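PDB 4O9D: Rik1-associated factor 1 from Schizosaccharomyces pombe, which contributes through its WD-repeat propeller, the part in this chain, to the Clr4 complex that ubiquitylates and methylates histone H3 to establish heterochromatin. Local coordinates for residues 36-41 with 393-398; 42-47 with 64-69; 68-73 with 418-423. All coordinates share one frame; numbering follows the deposited sequence.

Contact 1 of 3, residues 36-41 with 393-398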
loop_
_atom_site.group_PDB
_atom_site.type_symbol
_atom_site.label_atom_id
_atom_site.label_comp_id
_atom_site.label_asym_id
_atom_site.label_seq_id
_atom_site.Cartn_x
_atom_site.Cartn_y
_atom_site.Cartn_z
ATOM N N VAL A 36 4.148 -5.077 -3.156
ATOM C CA VAL A 36 5.094 -6.065 -2.680
ATOM C C VAL A 36 4.638 -6.446 -1.284
ATOM O O VAL A 36 4.186 -5.590 -0.518
ATOM C CB VAL A 36 6.530 -5.484 -2.544
ATOM C CG1 VAL A 36 7.480 -6.576 -2.066
ATOM C CG2 VAL A 36 7.018 -4.847 -3.873
ATOM N N ALA A 37 4.758 -7.717 -0.933
ATOM C CA ALA A 37 4.406 -8.122 0.415
ATOM C C ALA A 37 5.428 -9.090 0.931
ATOM O O ALA A 37 6.064 -9.798 0.149
ATOM C CB ALA A 37 3.016 -8.761 0.437
ATOM N N TYR A 38 5.569 -9.127 2.252
ATOM C CA TYR A 38 6.400 -10.117 2.905
ATOM C C TYR A 38 5.510 -10.889 3.870
ATOM O O TYR A 38 4.580 -10.332 4.441
ATOM C CB TYR A 38 7.537 -9.448 3.680
ATOM C CG TYR A 38 8.334 -8.455 2.882
ATOM C CD1 TYR A 38 9.419 -8.860 2.100
ATOM C CD2 TYR A 38 8.028 -7.099 2.929
ATOM C CE1 TYR A 38 10.162 -7.940 1.361
ATOM C CE2 TYR A 38 8.764 -6.170 2.211
ATOM C CZ TYR A 38 9.836 -6.590 1.430
ATOM O OH TYR A 38 10.569 -5.652 0.723
ATOM N N ASN A 39 5.775 -12.174 4.048
ATOM C CA ASN A 39 4.959 -12.936 4.971
ATOM C C ASN A 39 5.474 -12.705 6.385
ATOM O O ASN A 39 6.588 -12.189 6.561
ATOM C CB ASN A 39 4.862 -14.409 4.548
ATOM C CG ASN A 39 6.098 -15.213 4.836
ATOM O OD1 ASN A 39 7.179 -14.692 5.133
ATOM N ND2 ASN A 39 5.936 -16.532 4.755
ATOM N N PRO A 40 4.650 -13.008 7.393
ATOM C CA PRO A 40 5.062 -12.608 8.750
ATOM C C PRO A 40 6.486 -13.073 9.079
ATOM O O PRO A 40 7.283 -12.282 9.588
ATOM C CB PRO A 40 4.039 -13.299 9.657
ATOM C CG PRO A 40 2.815 -13.496 8.765
ATOM C CD PRO A 40 3.355 -13.717 7.368
ATOM N N LEU A 41 6.792 -14.332 8.750
ATOM C CA LEU A 41 8.091 -14.934 9.038
ATOM C C LEU A 41 9.213 -14.294 8.235
ATOM O O LEU A 41 10.391 -14.559 8.491
ATOM C CB LEU A 41 8.047 -16.433 8.721
ATOM C CG LEU A 41 7.055 -17.262 9.534
ATOM C CD1 LEU A 41 6.888 -18.674 8.964
ATOM C CD2 LEU A 41 7.468 -17.323 10.991
ATOM N N LYS A 393 14.880 -6.418 4.764
ATOM C CA LYS A 393 14.703 -6.351 3.320
ATOM C C LYS A 393 14.202 -4.975 2.919
ATOM O O LYS A 393 13.404 -4.367 3.642
ATOM C CB LYS A 393 13.696 -7.407 2.862
ATOM C CG LYS A 393 14.096 -8.846 3.202
ATOM C CD LYS A 393 15.368 -9.251 2.457
ATOM C CE LYS A 393 15.887 -10.627 2.884
ATOM N NZ LYS A 393 16.286 -10.675 4.330
ATOM N N LEU A 394 14.679 -4.482 1.776
ATOM C CA LEU A 394 14.071 -3.333 1.115
ATOM C C LEU A 394 13.900 -3.661 -0.386
ATOM O O LEU A 394 14.812 -4.185 -1.030
ATOM C CB LEU A 394 14.926 -2.072 1.330
ATOM C CG LEU A 394 14.480 -0.839 0.541
ATOM C CD1 LEU A 394 13.083 -0.346 0.997
ATOM C CD2 LEU A 394 15.526 0.303 0.658
ATOM N N THR A 395 12.716 -3.403 -0.923
ATOM C CA THR A 395 12.429 -3.726 -2.302
ATOM C C THR A 395 12.019 -2.424 -2.967
ATOM O O THR A 395 11.163 -1.713 -2.446
ATOM C CB THR A 395 11.272 -4.802 -2.413
ATOM O OG1 THR A 395 11.652 -6.011 -1.744
ATOM C CG2 THR A 395 11.010 -5.128 -3.856
ATOM N N VAL A 396 12.633 -2.107 -4.107
ATOM C CA VAL A 396 12.352 -0.880 -4.817
ATOM C C VAL A 396 12.089 -1.194 -6.285
ATOM O O VAL A 396 12.811 -1.976 -6.884
ATOM C CB VAL A 396 13.551 0.100 -4.673
ATOM C CG1 VAL A 396 13.294 1.397 -5.407
ATOM C CG2 VAL A 396 13.812 0.353 -3.195
ATOM N N CYS A 397 11.041 -0.599 -6.855
ATOM C CA CYS A 397 10.629 -0.893 -8.240
ATOM C C CYS A 397 10.537 0.384 -9.070
ATOM O O CYS A 397 10.280 1.461 -8.529
ATOM C CB CYS A 397 9.259 -1.553 -8.257
ATOM S SG CYS A 397 8.958 -2.792 -6.982
ATOM N N CYS A 398 10.696 0.274 -10.387
ATOM C CA CYS A 398 10.618 1.468 -11.235
ATOM C C CYS A 398 9.850 1.194 -12.512
ATOM O O CYS A 398 9.534 0.056 -12.824
ATOM C CB CYS A 398 12.015 2.024 -11.548
ATOM S SG CYS A 398 13.068 0.974 -12.613
#
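Lys393 meets Tyr38 through the upper part of its side chain: its CB lies 3.9 Å from Tyr38 CE1, approaching the ring obliquely. Beyond CB the lysine turns away, toward Phe67, with which its ammonium makes a cation-pi contact, so the long aliphatic stem suits a place where the root is packed and the charged end is led off. Thr395 carries the polar link. Its OG1 donates to Tyr38 OH at 2.7 Å, arriving at the edge of the phenol near the ring plane, and with chi1 at -60° OG1 is anti to the carbonyl carbon, which leaves the methyl CG2 to meet Val36 CG2 at 4.0 Å. One residue thus answers a hydroxyl with one branch and a methyl with the other, which is what a threonine offers. Cys397 then places SG 4.2 Å from Val36 CG2. The strands run nearly antiparallel, at 167°, but their axes stay 9.1 Å apart; this is side-chain packing between strand 33-38 of one propeller sheet and strand 393-398 of the next. Tyr38 OH is also hydrogen-bonded to Gly386 O on the neighbouring strand 382-387. Because that carbonyl can only accept, the phenol gives its proton there and accepts from Thr395 OG1, and the two bonds together fix the tilt of the ring among contacts that are otherwise mostly apolar.

Contact 2 of 3, residues 42-47 with 64-69. With EDO (1,2-ethanediol), chain C.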
loop_
_atom_site.group_PDB
_atom_site.type_symbol
_atom_site.label_atom_id
_atom_site.label_comp_id
_atom_site.label_asym_id
_atom_site.label_seq_id
_atom_site.Cartn_x
_atom_site.Cartn_y
_atom_site.Cartn_z
ATOM N N CYS A 42 8.857 -13.463 7.259
ATOM C CA CYS A 42 9.839 -12.892 6.326
ATOM C C CYS A 42 10.655 -14.007 5.644
ATOM O O CYS A 42 11.867 -13.909 5.495
ATOM C CB CYS A 42 10.754 -11.884 7.035
ATOM S SG CYS A 42 11.678 -10.785 5.901
ATOM N N GLU A 43 9.956 -15.060 5.229
ATOM C CA GLU A 43 10.549 -16.193 4.512
ATOM C C GLU A 43 10.181 -16.167 3.038
ATOM O O GLU A 43 10.849 -16.792 2.208
ATOM C CB GLU A 43 10.065 -17.510 5.133
ATOM C CG GLU A 43 10.796 -17.856 6.417
ATOM C CD GLU A 43 10.216 -19.051 7.154
ATOM O OE1 GLU A 43 10.762 -19.376 8.233
ATOM O OE2 GLU A 43 9.220 -19.651 6.677
ATOM N N LYS A 44 9.110 -15.446 2.712
ATOM C CA LYS A 44 8.591 -15.435 1.351
ATOM C C LYS A 44 8.102 -14.038 1.053
ATOM O O LYS A 44 7.817 -13.283 1.984
ATOM C CB LYS A 44 7.438 -16.435 1.220
ATOM C CG LYS A 44 7.847 -17.878 1.470
ATOM C CD LYS A 44 6.706 -18.835 1.178
ATOM C CE LYS A 44 7.186 -20.279 1.099
ATOM N NZ LYS A 44 7.535 -20.651 -0.304
ATOM N N PHE A 45 8.018 -13.695 -0.231
ATOM C CA PHE A 45 7.543 -12.382 -0.641
ATOM C C PHE A 45 6.664 -12.569 -1.873
ATOM O O PHE A 45 6.672 -13.631 -2.490
ATOM C CB PHE A 45 8.731 -11.467 -0.969
ATOM C CG PHE A 45 9.497 -11.906 -2.174
ATOM C CD1 PHE A 45 9.129 -11.474 -3.437
ATOM C CD2 PHE A 45 10.577 -12.788 -2.047
ATOM C CE1 PHE A 45 9.846 -11.890 -4.574
ATOM C CE2 PHE A 45 11.298 -13.213 -3.167
ATOM C CZ PHE A 45 10.933 -12.771 -4.432
ATOM N N ALA A 46 5.917 -11.541 -2.236
ATOM C CA ALA A 46 5.112 -11.583 -3.441
ATOM C C ALA A 46 5.104 -10.229 -4.133
ATOM O O ALA A 46 5.155 -9.187 -3.480
ATOM C CB ALA A 46 3.650 -12.058 -3.129
ATOM N N LEU A 47 5.027 -10.259 -5.463
ATOM C CA LEU A 47 5.095 -9.061 -6.293
ATOM C C LEU A 47 3.869 -8.986 -7.176
ATOM O O LEU A 47 3.578 -9.934 -7.894
ATOM C CB LEU A 47 6.322 -9.118 -7.216
ATOM C CG LEU A 47 7.691 -9.395 -6.598
ATOM C CD1 LEU A 47 8.750 -9.579 -7.716
ATOM C CD2 LEU A 47 8.112 -8.274 -5.650
ATOM N N ILE A 64 5.393 -15.121 -6.547
ATOM C CA ILE A 64 5.675 -15.465 -5.166
ATOM C C ILE A 64 7.071 -16.018 -5.161
ATOM O O ILE A 64 7.386 -16.913 -5.966
ATOM C CB ILE A 64 4.718 -16.542 -4.594
ATOM C CG1 ILE A 64 3.272 -16.049 -4.580
ATOM C CG2 ILE A 64 5.138 -16.922 -3.164
ATOM C CD1 ILE A 64 2.339 -16.955 -3.775
ATOM N N GLY A 65 7.903 -15.478 -4.271
ATOM C CA GLY A 65 9.298 -15.868 -4.165
ATOM C C GLY A 65 9.620 -16.391 -2.773
ATOM O O GLY A 65 8.864 -16.161 -1.824
ATOM N N ASP A 66 10.755 -17.083 -2.662
ATOM C CA ASP A 66 11.177 -17.731 -1.431
ATOM C C ASP A 66 12.620 -17.328 -1.133
ATOM O O ASP A 66 13.508 -17.543 -1.961
ATOM C CB ASP A 66 11.091 -19.257 -1.597
ATOM C CG ASP A 66 11.452 -20.003 -0.327
ATOM O OD1 ASP A 66 12.656 -20.150 -0.044
ATOM O OD2 ASP A 66 10.526 -20.429 0.400
ATOM N N PHE A 67 12.857 -16.757 0.044
ATOM C CA PHE A 67 14.168 -16.196 0.370
ATOM C C PHE A 67 15.224 -17.299 0.604
ATOM O O PHE A 67 16.364 -17.168 0.185
ATOM C CB PHE A 67 14.076 -15.264 1.584
ATOM C CG PHE A 67 13.355 -13.951 1.310
ATOM C CD1 PHE A 67 13.647 -13.196 0.178
ATOM C CD2 PHE A 67 12.395 -13.470 2.192
ATOM C CE1 PHE A 67 12.996 -11.974 -0.067
ATOM C CE2 PHE A 67 11.735 -12.247 1.954
ATOM C CZ PHE A 67 12.040 -11.502 0.812
ATOM N N HIS A 68 14.836 -18.384 1.257
ATOM C CA HIS A 68 15.757 -19.495 1.478
ATOM C C HIS A 68 16.248 -20.144 0.175
ATOM O O HIS A 68 17.440 -20.383 0.019
ATOM C CB HIS A 68 15.109 -20.560 2.357
ATOM C CG HIS A 68 15.932 -21.803 2.492
ATOM N ND1 HIS A 68 17.261 -21.778 2.854
ATOM C CD2 HIS A 68 15.623 -23.107 2.287
ATOM C CE1 HIS A 68 17.734 -23.013 2.882
ATOM N NE2 HIS A 68 16.760 -23.838 2.542
ATOM N N SER A 69 15.340 -20.413 -0.762
ATOM C CA SER A 69 15.705 -21.144 -1.986
ATOM C C SER A 69 16.054 -20.220 -3.144
ATOM O O SER A 69 16.602 -20.666 -4.166
ATOM C CB SER A 69 14.566 -22.096 -2.404
ATOM O OG SER A 69 13.406 -21.372 -2.800
HETATM C C1 EDO C . 7.620 -19.704 -4.640
HETATM O O1 EDO C . 7.237 -20.333 -3.410
HETATM C C2 EDO C . 9.119 -19.886 -4.885
HETATM O O2 EDO C . 9.518 -21.256 -4.735
HETATM O O HOH W 1 12.723 -18.492 3.451
#
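Phe45 lays its ring across the backbone of Gly65 on the adjacent strand, a CH-pi contact in which Gly65 CA stands 3.7 Å from the ring centroid, over the face but displaced toward the rim. Chi1 of 67° sets Phe45 CG between its own backbone N and carbonyl carbon, the crowded position, on the side of the partner strand. Glycine suits the spot because a CB there would collide with the ring. Obliquely, from beyond the other side of the Phe45 plane, Phe67 brings CE1 to 3.2 Å from Phe45 CD2; the planes are 30° apart and slid so far that the rings hardly overlap. The backbones here form an antiparallel pairing within one blade of the propeller: Phe45 and Gly65 form the hydrogen-bonded pair, with Gly65 N donating to Phe45 O at 2.8 Å and Phe45 N donating back to Gly65 O. Phe67 N extends the ladder to Glu43 O at 3.0 Å, and a water links that oxygen to His68 N. Lys44 and Asp66 are directly cross-strand on the other face of the sheet, where a salt bridge joins Lys44 NZ to Asp66 OD2 at 3.1 Å, the ammonium meeting the anti lone pair of OD2, away from OD1. Asp66 OD1 accepts from Ser69 N at 2.8 Å, an Asx motif that fastens the start of the turn. Lys44 NZ also reaches a bound ethanediol through a weak bond, while Ala46 CB packs on Ile64 CG1 as the next non-hydrogen-bonded pair.

Contact 3 of 3, residues 68-73 with 418-423. With EDO (1,2-ethanediol), chain C.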
loop_
_atom_site.group_PDB
_atom_site.type_symbol
_atom_site.label_atom_id
_atom_site.label_comp_id
_atom_site.label_asym_id
_atom_site.label_seq_id
_atom_site.Cartn_x
_atom_site.Cartn_y
_atom_site.Cartn_z
ATOM N N HIS A 68 14.836 -18.384 1.257
ATOM C CA HIS A 68 15.757 -19.495 1.478
ATOM C C HIS A 68 16.248 -20.144 0.175
ATOM O O HIS A 68 17.440 -20.383 0.019
ATOM C CB HIS A 68 15.109 -20.560 2.357
ATOM C CG HIS A 68 15.932 -21.803 2.492
ATOM N ND1 HIS A 68 17.261 -21.778 2.854
ATOM C CD2 HIS A 68 15.623 -23.107 2.287
ATOM C CE1 HIS A 68 17.734 -23.013 2.882
ATOM N NE2 HIS A 68 16.760 -23.838 2.542
ATOM N N SER A 69 15.340 -20.413 -0.762
ATOM C CA SER A 69 15.705 -21.144 -1.986
ATOM C C SER A 69 16.054 -20.220 -3.144
ATOM O O SER A 69 16.602 -20.666 -4.166
ATOM C CB SER A 69 14.566 -22.096 -2.404
ATOM O OG SER A 69 13.406 -21.372 -2.800
ATOM N N GLU A 70 15.733 -18.934 -2.992
ATOM C CA GLU A 70 16.034 -17.953 -4.017
ATOM C C GLU A 70 15.357 -18.348 -5.325
ATOM O O GLU A 70 15.914 -18.205 -6.415
ATOM C CB GLU A 70 17.552 -17.807 -4.167
ATOM C CG GLU A 70 18.221 -17.632 -2.812
ATOM C CD GLU A 70 19.695 -17.215 -2.894
ATOM O OE1 GLU A 70 20.274 -17.180 -4.014
ATOM O OE2 GLU A 70 20.261 -16.909 -1.821
ATOM N N THR A 71 14.130 -18.838 -5.197
ATOM C CA THR A 71 13.313 -19.182 -6.352
ATOM C C THR A 71 12.059 -18.326 -6.390
ATOM O O THR A 71 11.619 -17.794 -5.373
ATOM C CB THR A 71 12.896 -20.658 -6.328
ATOM O OG1 THR A 71 12.140 -20.917 -5.144
ATOM C CG2 THR A 71 14.134 -21.575 -6.348
ATOM N N ILE A 72 11.478 -18.217 -7.575
ATOM C CA ILE A 72 10.292 -17.412 -7.769
ATOM C C ILE A 72 9.362 -18.078 -8.803
ATOM O O ILE A 72 9.815 -18.729 -9.750
ATOM C CB ILE A 72 10.685 -15.940 -8.131
ATOM C CG1 ILE A 72 9.522 -14.979 -7.872
ATOM C CG2 ILE A 72 11.186 -15.816 -9.550
ATOM C CD1 ILE A 72 9.849 -13.551 -8.244
ATOM N N GLN A 73 8.063 -17.917 -8.609
ATOM C CA GLN A 73 7.057 -18.625 -9.406
ATOM C C GLN A 73 5.934 -17.682 -9.796
ATOM O O GLN A 73 5.479 -16.903 -8.965
ATOM C CB GLN A 73 6.479 -19.798 -8.617
ATOM C CG GLN A 73 5.460 -20.591 -9.409
ATOM C CD GLN A 73 4.689 -21.592 -8.559
ATOM O OE1 GLN A 73 5.001 -21.819 -7.380
ATOM N NE2 GLN A 73 3.670 -22.191 -9.156
ATOM N N GLU A 418 20.213 -13.177 -9.194
ATOM C CA GLU A 418 18.898 -13.442 -9.762
ATOM C C GLU A 418 18.191 -14.501 -8.955
ATOM O O GLU A 418 18.828 -15.317 -8.280
ATOM C CB GLU A 418 19.009 -13.929 -11.204
ATOM C CG GLU A 418 19.186 -12.834 -12.227
ATOM C CD GLU A 418 19.471 -13.387 -13.616
ATOM O OE1 GLU A 418 20.609 -13.202 -14.095
ATOM O OE2 GLU A 418 18.566 -14.015 -14.226
ATOM N N PHE A 419 16.862 -14.467 -9.022
ATOM C CA PHE A 419 16.048 -15.559 -8.549
ATOM C C PHE A 419 16.024 -16.549 -9.700
ATOM O O PHE A 419 16.245 -16.173 -10.862
ATOM C CB PHE A 419 14.622 -15.084 -8.203
ATOM C CG PHE A 419 14.544 -14.291 -6.924
ATOM C CD1 PHE A 419 14.519 -14.935 -5.692
ATOM C CD2 PHE A 419 14.499 -12.895 -6.951
ATOM C CE1 PHE A 419 14.458 -14.205 -4.493
ATOM C CE2 PHE A 419 14.430 -12.164 -5.770
ATOM C CZ PHE A 419 14.403 -12.827 -4.538
ATOM N N ARG A 420 15.791 -17.813 -9.391
ATOM C CA ARG A 420 15.598 -18.792 -10.445
ATOM C C ARG A 420 14.101 -19.036 -10.571
ATOM O O ARG A 420 13.436 -19.355 -9.589
ATOM C CB ARG A 420 16.366 -20.078 -10.138
ATOM C CG ARG A 420 17.893 -19.963 -10.394
ATOM C CD ARG A 420 18.583 -19.027 -9.397
ATOM N NE ARG A 420 19.967 -19.443 -9.140
ATOM C CZ ARG A 420 20.869 -18.724 -8.468
ATOM N NH1 ARG A 420 20.559 -17.530 -7.975
ATOM N NH2 ARG A 420 22.092 -19.204 -8.291
ATOM N N ILE A 421 13.578 -18.842 -11.775
ATOM C CA ILE A 421 12.154 -19.028 -12.047
ATOM C C ILE A 421 11.781 -20.503 -12.087
ATOM O O ILE A 421 12.439 -21.283 -12.778
ATOM C CB ILE A 421 11.759 -18.434 -13.400
ATOM C CG1 ILE A 421 11.981 -16.922 -13.407
ATOM C CG2 ILE A 421 10.300 -18.756 -13.706
ATOM C CD1 ILE A 421 11.580 -16.270 -14.702
ATOM N N ILE A 422 10.728 -20.880 -11.361
ATOM C CA ILE A 422 10.312 -22.278 -11.294
ATOM C C ILE A 422 8.865 -22.394 -11.763
ATOM O O ILE A 422 8.215 -21.382 -12.032
ATOM C CB ILE A 422 10.434 -22.852 -9.859
ATOM C CG1 ILE A 422 9.647 -21.997 -8.867
ATOM C CG2 ILE A 422 11.894 -22.929 -9.411
ATOM C CD1 ILE A 422 9.191 -22.755 -7.634
ATOM N N GLU A 423 8.358 -23.618 -11.874
ATOM C CA GLU A 423 6.935 -23.812 -12.175
ATOM C C GLU A 423 6.253 -24.694 -11.130
ATOM O O GLU A 423 6.523 -25.892 -11.050
ATOM C CB GLU A 423 6.747 -24.428 -13.559
ATOM C CG GLU A 423 7.374 -23.619 -14.678
ATOM C CD GLU A 423 7.185 -24.270 -16.033
ATOM O OE1 GLU A 423 7.046 -25.512 -16.081
ATOM O OE2 GLU A 423 7.167 -23.540 -17.046
HETATM C C1 EDO C . 7.620 -19.704 -4.640
HETATM O O1 EDO C . 7.237 -20.333 -3.410
HETATM C C2 EDO C . 9.119 -19.886 -4.885
HETATM O O2 EDO C . 9.518 -21.256 -4.735
#
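The ring of Phe419 meets Glu70 and Thr71 with its edge: Thr71 N lies in the ring plane 4.0 Å from CD1, and the same CD1 comes 3.5 Å from Glu70 C. Two further aromatic rings pack on it from outside the pair of segments, Phe45 with planes at about 50° and Trp23 edge-to-face, so a large flat hydrocarbon suits this buried corner. Ile72 CB approaches the ring obliquely, its side chain crossing that of Phe419 at about a right angle, with CG2 reaching Phe419 CB and Ile421 CG1. The guanidinium of Arg420 is tied in its own plane to Glu418 O. Glu70 lies alongside Arg420, pointing the same way, but the pairing is long: Glu70 OE1 is 4.0 Å from Arg420 NH1 and well out of the guanidinium plane, so only charges attract. The stronger partner of that carboxylate is Lys24.

Backbone bonds join the strands. Glu70 O takes Arg420 N at 3.0 Å, Arg420 O takes Ile72 N, and Ile72 O takes Ile422 N at 2.8 Å. Thr71 shares a face with Ile422, whose CG2 rests on Thr71 CB; Thr71 OG1 pairs at 2.7 Å with Ser69 OG and likewise bonds a bound ethanediol. Gln73 CB packs on CG1 of Ile422, whose beta-branched side chain suits an extended edge strand.

Glu70 and Thr71 both stand against Asp66, a G1 beta bulge at the turn out of strand 62-66. The parallel register of Thr71 with Arg420 and Ile72 with Ile421 adds the C-terminal strand 420-422 to the outer edge of a blade otherwise built of antiparallel strands, as part of a WD-type beta-propeller.

How the contacts relate
Strands 33-38, 44-49, 62-66, 71-74 and 420-422 form one sheet, and the three contacts follow it outward, their centres about 11, 18 and 24 Å from the centre of the chain. Contact 1 joins its inner strand to a neighbouring sheet by side chains alone, whereas contacts 2 and 3 are backbone pairings within it, antiparallel and then parallel. Contacts 1 and 2 adjoin through Ala37 O and Ala46 N; contacts 2 and 3 share His68 and Ser69. Contact 1 is the most core-like, with no exposed residue among those that touch, against two in contact 2 and four in contact 3 at the surface. Charged pairs enter only in the two outer contacts.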